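Long-range contacts in beta-N-acetylhexosaminidase (Streptomyces plicatus, PDB 1JAK), which hydrolyses terminal N-acetylhexosamine residues from beta-linked glycosides, probably by substrate-assisted catalysis as in other family 20 glycoside hydrolases: residues A[99-104]-A[148-153]; A[206-211]-A[262-267]; A[416-421]-A[463-468]. All blocks are in the same frame, centred on the assembly; numbering follows the deposited sequence.

In the fold
The three contacts follow one another along the chain without overlap. Contact 1 joins two strands of the N-terminal domain, whereas contacts 2 and 3 belong to the catalytic alpha/beta barrel. Contacts 1 and 2 lie on opposite sides of the centre of the chain, about 53 Å apart between centres. Contact 3 is the innermost, its centre about 28 Å from that of contact 1 and about 39 Å from that of contact 2. It also comes near the inhibitor: the side chain of Val418 is about 10 Å from the bound acetamido-isofagomine, and Arg465 NH1 hydrogen-bonds to Met402 O, in a residue of the ligand pocket.

Contact 1 of 3, residues A[99-104]-A[148-153]; sequences GYRLDS and GGTIED
Gly99 enters the pairing with its CA only 3.0 Å from Asp153 O, where a side chain would collide with that oxygen. At Tyr100 the antiparallel register begins: its N and O bond to the O and N of Asp153, a hydrogen-bonded pair. The phenol leaves with CG between the backbone N and the carbonyl carbon (chi1 64°), and it runs side by side with Asp153, whose CB lies 3.4 Å from Tyr100 CZ. Ring and carboxylate planes stand 75° apart. Tyr100 OH hydrogen-bonds to Thr125 OG1 of helix 116-129 and, weakly, meets Asp153 OD2 at 2.7 Å, while Asp153 OD1 is held by Trp474 and the backbone of Ala32.

Arg101, in a non-hydrogen-bonded pair with Glu152, turns to the other face. Its CG lies near Ile151 O and 3.9 Å from Thr150 CG2, and its CD passes Glu152 CG; both polar ends reach Tyr95, through Arg101 NH1 and Glu152 OE1. The two strands are neighbours in the mixed sheet of the N-terminal domain, where strand 108-113 flanks 100-105 on its far side. Leu102 N and O bond to Ile151 O and N, and the CB atoms of the two residues meet at 4.2 Å on the face of Tyr100, toward helix 116-129.

Asp103 returns to the Arg101 face and joins both strands: OD1 accepts the hydroxyl of Thr150 OG1 at 2.8 Å nearly end-on to its C-O bond, and OD2 takes Arg101 NE at 3.0 Å through its syn lone pair, in a salt bridge. Ser104 N and O pair with Gly149 O and N; Ser104 OG hydrogen-bonds to Ala147 O.

Contact 2 of 3, residues A[206-211]-A[262-267]; sequences DSWPRL and ASYAEL
Two connecting segments of the catalytic alpha/beta barrel meet here, the approach to helix 210-213 and the end of helix 258-263, with the ring of Tyr264 as the main piece between them. Trp208 meets this ring in a T-shaped (edge-to-face) pair, its six-membered ring turned 80° from the phenol. Trp208 CE3 points into the face, 3.4 Å above the plane and over the ring centre. Tyr264 CG stands anti to its carbonyl carbon (chi1 -70°); the far end of the ring reaches the turn of residues 208-211. There Tyr264 OH accepts Arg210 N at 2.9 Å, and Pro209 CD approaches the same oxygen to 3.5 Å. Arg210 CB lies 3.5 Å from Tyr264 CZ, and Leu211 CG touches CE1 of the ring.

The arginine chain bends at chi3 (61°), which places NE to donate to Ser263 O at 2.8 Å; the carbonyl oxygen lies in the guanidinium plane. Arg210 NH2 donates to a water that in turn donates to Ala262 O, adding a second link to the end of the helix. An alanine in place of Tyr264 would probably leave Arg210 N without its acceptor and open a gap beside the edge of Trp208.

Helix 292-307 packs against Trp208, Leu211 and Leu267: its Phe297 meets Trp208 edge-to-face and touches both leucines, and Asp300 binds Trp208 NE1. On the side of the guanidinium, Tyr214, just beyond helix 210-213, makes a cation-pi contact with Arg210.

Contact 3 of 3, residues A[416-421]-A[463-468]; sequences GYVEVQ and FPRLPG
Val420 and Pro464 form the close apolar part of this contact, CG2 of the valine meeting CG of the proline ring at 3.8 Å, with the side chains crossing at about a right angle. Pro464 follows a cis peptide bond. Around this pair the packing continues, with Trp482 and Leu489 against Val420 and Trp496 against Pro464.

Beside it Arg465 makes the polar link. Its NH1 lies 2.9 Å from Val418 O, which sits near the guanidinium plane; at an N-H...O angle of 129° this hydrogen bond is weak. NH1 thus bridges Val418 O and Met402 O, while NH2 bonds back to Met461 O just before the segment. In the catalytic alpha/beta barrel this joins the start of helix 465-474 to the loop leading into helix 420-424, and Met402 is itself a residue of the inhibitor pocket.

The looser, partly exposed side begins at Glu419, the N-cap residue, loose only toward 463-468, from which its CB points away. Its carboxylate is well held: OE1 accepts Val420 N at 2.9 Å through the anti lone pair and also bonds to Ser506, while OE2 bonds to Tyr504.

Contact 1 of 3, residues A[99-104]-A[148-153]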
loop_
_atom_site.group_PDB
_atom_site.type_symbol
_atom_site.label_atom_id
_atom_site.label_comp_id
_atom_site.label_asym_id
_atom_site.label_seq_id
_atom_site.Cartn_x
_atom_site.Cartn_y
_atom_site.Cartn_z
ATOM N N GLY A 99 6.975 5.565 15.197
ATOM C CA GLY A 99 6.937 6.998 15.415
ATOM C C GLY A 99 8.292 7.678 15.437
ATOM O O GLY A 99 9.331 7.027 15.338
ATOM N N TYR A 100 8.273 8.998 15.575
ATOM C CA TYR A 100 9.497 9.792 15.598
ATOM C C TYR A 100 9.210 11.205 16.089
ATOM O O TYR A 100 8.058 11.620 16.227
ATOM C CB TYR A 100 10.073 9.916 14.182
ATOM C CG TYR A 100 9.142 10.684 13.264
ATOM C CD1 TYR A 100 8.057 10.048 12.658
ATOM C CD2 TYR A 100 9.270 12.065 13.096
ATOM C CE1 TYR A 100 7.123 10.762 11.922
ATOM C CE2 TYR A 100 8.337 12.793 12.358
ATOM C CZ TYR A 100 7.263 12.132 11.778
ATOM O OH TYR A 100 6.317 12.843 11.083
ATOM N N ARG A 101 10.284 11.942 16.344
ATOM C CA ARG A 101 10.182 13.340 16.725
ATOM C C ARG A 101 11.079 14.043 15.716
ATOM O O ARG A 101 12.132 13.515 15.351
ATOM C CB ARG A 101 10.710 13.606 18.142
ATOM C CG ARG A 101 10.607 15.087 18.510
ATOM C CD ARG A 101 10.960 15.399 19.963
ATOM N NE ARG A 101 12.398 15.383 20.221
ATOM C CZ ARG A 101 13.061 14.348 20.727
ATOM N NH1 ARG A 101 12.421 13.228 21.035
ATOM N NH2 ARG A 101 14.369 14.438 20.937
ATOM N N LEU A 102 10.648 15.202 15.234
ATOM C CA LEU A 102 11.445 15.966 14.285
ATOM C C LEU A 102 11.599 17.384 14.818
ATOM O O LEU A 102 10.613 18.107 14.986
ATOM C CB LEU A 102 10.780 15.993 12.901
ATOM C CG LEU A 102 11.564 16.670 11.765
ATOM C CD1 LEU A 102 11.043 16.175 10.418
ATOM C CD2 LEU A 102 11.441 18.187 11.862
ATOM N N ASP A 103 12.839 17.766 15.105
ATOM C CA ASP A 103 13.134 19.101 15.607
ATOM C C ASP A 103 13.840 19.875 14.501
ATOM O O ASP A 103 14.752 19.352 13.858
ATOM C CB ASP A 103 14.032 19.015 16.845
ATOM C CG ASP A 103 13.378 18.267 17.992
ATOM O OD1 ASP A 103 12.279 18.675 18.418
ATOM O OD2 ASP A 103 13.964 17.274 18.470
ATOM N N SER A 104 13.416 21.114 14.274
ATOM C CA SER A 104 14.005 21.942 13.228
ATOM C C SER A 104 14.306 23.362 13.690
ATOM O O SER A 104 13.487 24.001 14.346
ATOM C CB SER A 104 13.074 21.999 12.017
ATOM O OG SER A 104 13.583 22.875 11.027
ATOM N N GLY A 148 10.714 25.902 11.245
ATOM C CA GLY A 148 11.212 25.659 12.584
ATOM C C GLY A 148 10.152 25.145 13.539
ATOM O O GLY A 148 8.972 25.473 13.411
ATOM N N GLY A 149 10.572 24.330 14.501
ATOM C CA GLY A 149 9.631 23.800 15.468
ATOM C C GLY A 149 9.834 22.329 15.762
ATOM O O GLY A 149 10.868 21.747 15.429
ATOM N N THR A 150 8.832 21.720 16.382
ATOM C CA THR A 150 8.905 20.313 16.731
ATOM C C THR A 150 7.655 19.546 16.324
ATOM O O THR A 150 6.536 20.022 16.498
ATOM C CB THR A 150 9.101 20.131 18.247
ATOM O OG1 THR A 150 10.375 20.661 18.633
ATOM C CG2 THR A 150 9.029 18.655 18.622
ATOM N N ILE A 151 7.870 18.357 15.772
ATOM C CA ILE A 151 6.785 17.474 15.370
ATOM C C ILE A 151 6.994 16.164 16.125
ATOM O O ILE A 151 8.095 15.618 16.131
ATOM C CB ILE A 151 6.809 17.154 13.844
ATOM C CG1 ILE A 151 6.422 18.389 13.030
ATOM C CG2 ILE A 151 5.853 15.998 13.541
ATOM C CD1 ILE A 151 6.425 18.158 11.523
ATOM N N GLU A 152 5.948 15.682 16.788
ATOM C CA GLU A 152 6.008 14.409 17.499
ATOM C C GLU A 152 4.907 13.630 16.804
ATOM O O GLU A 152 3.751 14.051 16.796
ATOM C CB GLU A 152 5.728 14.598 18.989
ATOM C CG GLU A 152 6.778 15.468 19.665
ATOM C CD GLU A 152 6.787 15.326 21.171
ATOM O OE1 GLU A 152 7.237 14.271 21.670
ATOM O OE2 GLU A 152 6.339 16.267 21.856
ATOM N N ASP A 153 5.271 12.491 16.228
ATOM C CA ASP A 153 4.333 11.728 15.415
ATOM C C ASP A 153 4.339 10.210 15.635
ATOM O O ASP A 153 5.393 9.583 15.651
ATOM C CB ASP A 153 4.692 12.051 13.959
ATOM C CG ASP A 153 3.538 11.899 12.999
ATOM O OD1 ASP A 153 2.387 11.697 13.436
ATOM O OD2 ASP A 153 3.805 12.000 11.781
#

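Contact 2 of 3, residues A[206-211]-A[262-267]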
loop_
_atom_site.group_PDB
_atom_site.type_symbol
_atom_site.label_atom_id
_atom_site.label_comp_id
_atom_site.label_asym_id
_atom_site.label_seq_id
_atom_site.Cartn_x
_atom_site.Cartn_y
_atom_site.Cartn_z
ATOM N N ASP A 206 7.697 -23.823 -8.718
ATOM C CA ASP A 206 8.462 -24.956 -9.242
ATOM C C ASP A 206 7.669 -26.247 -9.412
ATOM O O ASP A 206 7.851 -26.971 -10.395
ATOM C CB ASP A 206 9.679 -25.250 -8.357
ATOM C CG ASP A 206 10.680 -24.107 -8.325
ATOM O OD1 ASP A 206 10.829 -23.406 -9.347
ATOM O OD2 ASP A 206 11.333 -23.923 -7.275
ATOM N N SER A 207 6.803 -26.544 -8.451
ATOM C CA SER A 207 6.011 -27.769 -8.499
ATOM C C SER A 207 4.953 -27.788 -9.602
ATOM O O SER A 207 4.500 -28.860 -10.013
ATOM C CB SER A 207 5.368 -28.028 -7.132
ATOM O OG SER A 207 4.740 -26.867 -6.621
ATOM N N TRP A 208 4.569 -26.607 -10.079
ATOM C CA TRP A 208 3.581 -26.476 -11.152
ATOM C C TRP A 208 4.097 -25.412 -12.125
ATOM O O TRP A 208 3.566 -24.303 -12.189
ATOM C CB TRP A 208 2.223 -26.048 -10.584
ATOM C CG TRP A 208 1.650 -27.014 -9.582
ATOM C CD1 TRP A 208 2.088 -27.230 -8.308
ATOM C CD2 TRP A 208 0.563 -27.925 -9.792
ATOM N NE1 TRP A 208 1.346 -28.222 -7.711
ATOM C CE2 TRP A 208 0.402 -28.666 -8.600
ATOM C CE3 TRP A 208 -0.290 -28.189 -10.874
ATOM C CZ2 TRP A 208 -0.579 -29.657 -8.456
ATOM C CZ3 TRP A 208 -1.268 -29.175 -10.733
ATOM C CH2 TRP A 208 -1.402 -29.897 -9.531
ATOM N N PRO A 209 5.138 -25.750 -12.905
ATOM C CA PRO A 209 5.791 -24.880 -13.889
ATOM C C PRO A 209 4.906 -24.152 -14.897
ATOM O O PRO A 209 5.223 -23.031 -15.298
ATOM C CB PRO A 209 6.775 -25.819 -14.583
ATOM C CG PRO A 209 7.087 -26.826 -13.535
ATOM C CD PRO A 209 5.731 -27.100 -12.945
ATOM N N ARG A 210 3.810 -24.781 -15.314
ATOM C CA ARG A 210 2.919 -24.171 -16.301
ATOM C C ARG A 210 2.129 -22.971 -15.797
ATOM O O ARG A 210 1.637 -22.174 -16.598
ATOM C CB ARG A 210 1.947 -25.214 -16.863
ATOM C CG ARG A 210 2.587 -26.229 -17.799
ATOM C CD ARG A 210 1.580 -27.294 -18.218
ATOM N NE ARG A 210 0.429 -26.739 -18.930
ATOM C CZ ARG A 210 0.472 -26.244 -20.163
ATOM N NH1 ARG A 210 1.617 -26.225 -20.837
ATOM N NH2 ARG A 210 -0.630 -25.771 -20.729
ATOM N N LEU A 211 1.994 -22.837 -14.482
ATOM C CA LEU A 211 1.251 -21.705 -13.939
ATOM C C LEU A 211 1.862 -20.408 -14.451
ATOM O O LEU A 211 1.150 -19.522 -14.917
ATOM C CB LEU A 211 1.268 -21.722 -12.409
ATOM C CG LEU A 211 0.533 -22.886 -11.735
ATOM C CD1 LEU A 211 0.723 -22.810 -10.232
ATOM C CD2 LEU A 211 -0.953 -22.832 -12.084
ATOM N N ALA A 262 -6.560 -22.753 -16.398
ATOM C CA ALA A 262 -6.222 -22.823 -17.815
ATOM C C ALA A 262 -4.887 -23.524 -18.037
ATOM O O ALA A 262 -4.622 -24.040 -19.122
ATOM C CB ALA A 262 -6.173 -21.416 -18.409
ATOM N N SER A 263 -4.057 -23.542 -17.000
ATOM C CA SER A 263 -2.736 -24.155 -17.079
ATOM C C SER A 263 -2.730 -25.658 -16.809
ATOM O O SER A 263 -1.865 -26.376 -17.314
ATOM C CB SER A 263 -1.789 -23.458 -16.099
ATOM O OG SER A 263 -1.680 -22.076 -16.394
ATOM N N TYR A 264 -3.689 -26.128 -16.016
ATOM C CA TYR A 264 -3.773 -27.545 -15.676
ATOM C C TYR A 264 -5.197 -28.079 -15.748
ATOM O O TYR A 264 -6.006 -27.845 -14.851
ATOM C CB TYR A 264 -3.197 -27.788 -14.276
ATOM C CG TYR A 264 -1.696 -27.607 -14.210
ATOM C CD1 TYR A 264 -1.128 -26.359 -13.959
ATOM C CD2 TYR A 264 -0.842 -28.682 -14.456
ATOM C CE1 TYR A 264 0.260 -26.185 -13.962
ATOM C CE2 TYR A 264 0.538 -28.520 -14.461
ATOM C CZ TYR A 264 1.084 -27.272 -14.216
ATOM O OH TYR A 264 2.450 -27.118 -14.237
ATOM N N ALA A 265 -5.489 -28.810 -16.817
ATOM C CA ALA A 265 -6.816 -29.376 -17.029
ATOM C C ALA A 265 -7.351 -30.140 -15.818
ATOM O O ALA A 265 -8.535 -30.051 -15.495
ATOM C CB ALA A 265 -6.791 -30.292 -18.254
ATOM N N GLU A 266 -6.478 -30.881 -15.143
ATOM C CA GLU A 266 -6.878 -31.684 -13.987
ATOM C C GLU A 266 -7.530 -30.924 -12.831
ATOM O O GLU A 266 -8.289 -31.505 -12.049
ATOM C CB GLU A 266 -5.674 -32.473 -13.466
ATOM C CG GLU A 266 -4.532 -31.605 -12.979
ATOM C CD GLU A 266 -3.238 -32.376 -12.832
ATOM O OE1 GLU A 266 -3.175 -33.286 -11.977
ATOM O OE2 GLU A 266 -2.283 -32.071 -13.580
ATOM N N LEU A 267 -7.244 -29.630 -12.715
ATOM C CA LEU A 267 -7.812 -28.828 -11.635
ATOM C C LEU A 267 -9.274 -28.474 -11.874
ATOM O O LEU A 267 -9.972 -28.036 -10.960
ATOM C CB LEU A 267 -7.016 -27.530 -11.470
ATOM C CG LEU A 267 -5.541 -27.659 -11.109
ATOM C CD1 LEU A 267 -4.905 -26.276 -11.093
ATOM C CD2 LEU A 267 -5.405 -28.335 -9.757
HETATM O O HOH W 1 -3.367 -26.150 -20.304
#

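Contact 3 of 3, residues A[416-421]-A[463-468]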
loop_
_atom_site.group_PDB
_atom_site.type_symbol
_atom_site.label_atom_id
_atom_site.label_comp_id
_atom_site.label_asym_id
_atom_site.label_seq_id
_atom_site.Cartn_x
_atom_site.Cartn_y
_atom_site.Cartn_z
ATOM N N GLY A 416 -20.211 2.965 -8.046
ATOM C CA GLY A 416 -20.593 4.363 -8.098
ATOM C C GLY A 416 -19.340 5.179 -8.341
ATOM O O GLY A 416 -18.303 4.623 -8.694
ATOM N N TYR A 417 -19.428 6.491 -8.154
ATOM C CA TYR A 417 -18.275 7.360 -8.358
ATOM C C TYR A 417 -17.666 7.719 -7.016
ATOM O O TYR A 417 -18.364 7.796 -6.007
ATOM C CB TYR A 417 -18.699 8.608 -9.133
ATOM C CG TYR A 417 -19.193 8.242 -10.507
ATOM C CD1 TYR A 417 -18.349 7.601 -11.408
ATOM C CD2 TYR A 417 -20.522 8.446 -10.877
ATOM C CE1 TYR A 417 -18.809 7.161 -12.642
ATOM C CE2 TYR A 417 -20.996 8.009 -12.117
ATOM C CZ TYR A 417 -20.131 7.364 -12.991
ATOM O OH TYR A 417 -20.574 6.910 -14.212
ATOM N N VAL A 418 -16.356 7.929 -7.003
ATOM C CA VAL A 418 -15.675 8.237 -5.757
ATOM C C VAL A 418 -14.731 9.419 -5.896
ATOM O O VAL A 418 -13.582 9.264 -6.313
ATOM C CB VAL A 418 -14.886 7.001 -5.259
ATOM C CG1 VAL A 418 -14.215 7.300 -3.922
ATOM C CG2 VAL A 418 -15.831 5.806 -5.125
ATOM N N GLU A 419 -15.228 10.609 -5.567
ATOM C CA GLU A 419 -14.401 11.804 -5.631
ATOM C C GLU A 419 -13.456 11.824 -4.437
ATOM O O GLU A 419 -13.528 10.970 -3.550
ATOM C CB GLU A 419 -15.261 13.073 -5.646
ATOM C CG GLU A 419 -15.401 13.716 -7.030
ATOM C CD GLU A 419 -14.151 14.471 -7.479
ATOM O OE1 GLU A 419 -13.124 14.420 -6.770
ATOM O OE2 GLU A 419 -14.201 15.121 -8.548
ATOM N N VAL A 420 -12.572 12.808 -4.421
ATOM C CA VAL A 420 -11.587 12.925 -3.360
ATOM C C VAL A 420 -12.176 13.048 -1.956
ATOM O O VAL A 420 -11.711 12.383 -1.032
ATOM C CB VAL A 420 -10.651 14.110 -3.639
ATOM C CG1 VAL A 420 -9.555 14.177 -2.582
ATOM C CG2 VAL A 420 -10.041 13.953 -5.027
ATOM N N GLN A 421 -13.199 13.877 -1.780
ATOM C CA GLN A 421 -13.774 14.015 -0.448
ATOM C C GLN A 421 -14.376 12.711 0.059
ATOM O O GLN A 421 -14.151 12.328 1.204
ATOM C CB GLN A 421 -14.835 15.123 -0.398
ATOM C CG GLN A 421 -15.462 15.246 0.990
ATOM C CD GLN A 421 -16.367 16.454 1.155
ATOM O OE1 GLN A 421 -16.620 17.200 0.208
ATOM N NE2 GLN A 421 -16.865 16.648 2.371
ATOM N N PHE A 463 -3.430 8.931 -7.518
ATOM C CA PHE A 463 -3.377 10.298 -6.998
ATOM C C PHE A 463 -4.557 11.110 -7.519
ATOM O O PHE A 463 -4.891 11.037 -8.702
ATOM C CB PHE A 463 -2.063 10.972 -7.407
ATOM C CG PHE A 463 -0.843 10.366 -6.765
ATOM C CD1 PHE A 463 -0.261 9.213 -7.286
ATOM C CD2 PHE A 463 -0.284 10.944 -5.631
ATOM C CE1 PHE A 463 0.864 8.646 -6.685
ATOM C CE2 PHE A 463 0.840 10.386 -5.022
ATOM C CZ PHE A 463 1.415 9.233 -5.552
ATOM N N PRO A 464 -5.121 11.997 -6.683
ATOM C CA PRO A 464 -4.774 12.349 -5.302
ATOM C C PRO A 464 -5.423 11.621 -4.119
ATOM O O PRO A 464 -5.318 12.096 -2.990
ATOM C CB PRO A 464 -5.105 13.830 -5.265
ATOM C CG PRO A 464 -6.420 13.840 -6.005
ATOM C CD PRO A 464 -6.177 12.896 -7.190
ATOM N N ARG A 465 -6.080 10.488 -4.344
ATOM C CA ARG A 465 -6.724 9.787 -3.234
ATOM C C ARG A 465 -5.785 8.964 -2.347
ATOM O O ARG A 465 -6.082 8.730 -1.173
ATOM C CB ARG A 465 -7.854 8.899 -3.768
ATOM C CG ARG A 465 -9.010 9.697 -4.372
ATOM C CD ARG A 465 -10.047 8.799 -5.051
ATOM N NE ARG A 465 -9.474 8.070 -6.181
ATOM C CZ ARG A 465 -10.185 7.387 -7.073
ATOM N NH1 ARG A 465 -11.507 7.332 -6.978
ATOM N NH2 ARG A 465 -9.570 6.754 -8.064
ATOM N N LEU A 466 -4.650 8.538 -2.899
ATOM C CA LEU A 466 -3.689 7.726 -2.151
ATOM C C LEU A 466 -3.235 8.334 -0.815
ATOM O O LEU A 466 -3.207 7.646 0.206
ATOM C CB LEU A 466 -2.462 7.431 -3.027
ATOM C CG LEU A 466 -1.399 6.502 -2.436
ATOM C CD1 LEU A 466 -1.946 5.086 -2.324
ATOM C CD2 LEU A 466 -0.163 6.522 -3.329
ATOM N N PRO A 467 -2.866 9.627 -0.801
ATOM C CA PRO A 467 -2.426 10.241 0.460
ATOM C C PRO A 467 -3.527 10.249 1.522
ATOM O O PRO A 467 -3.256 10.112 2.717
ATOM C CB PRO A 467 -2.036 11.663 0.045
ATOM C CG PRO A 467 -1.675 11.522 -1.403
ATOM C CD PRO A 467 -2.724 10.571 -1.923
ATOM N N GLY A 468 -4.768 10.414 1.074
ATOM C CA GLY A 468 -5.895 10.455 1.989
ATOM C C GLY A 468 -6.098 9.173 2.772
ATOM O O GLY A 468 -6.361 9.211 3.974
#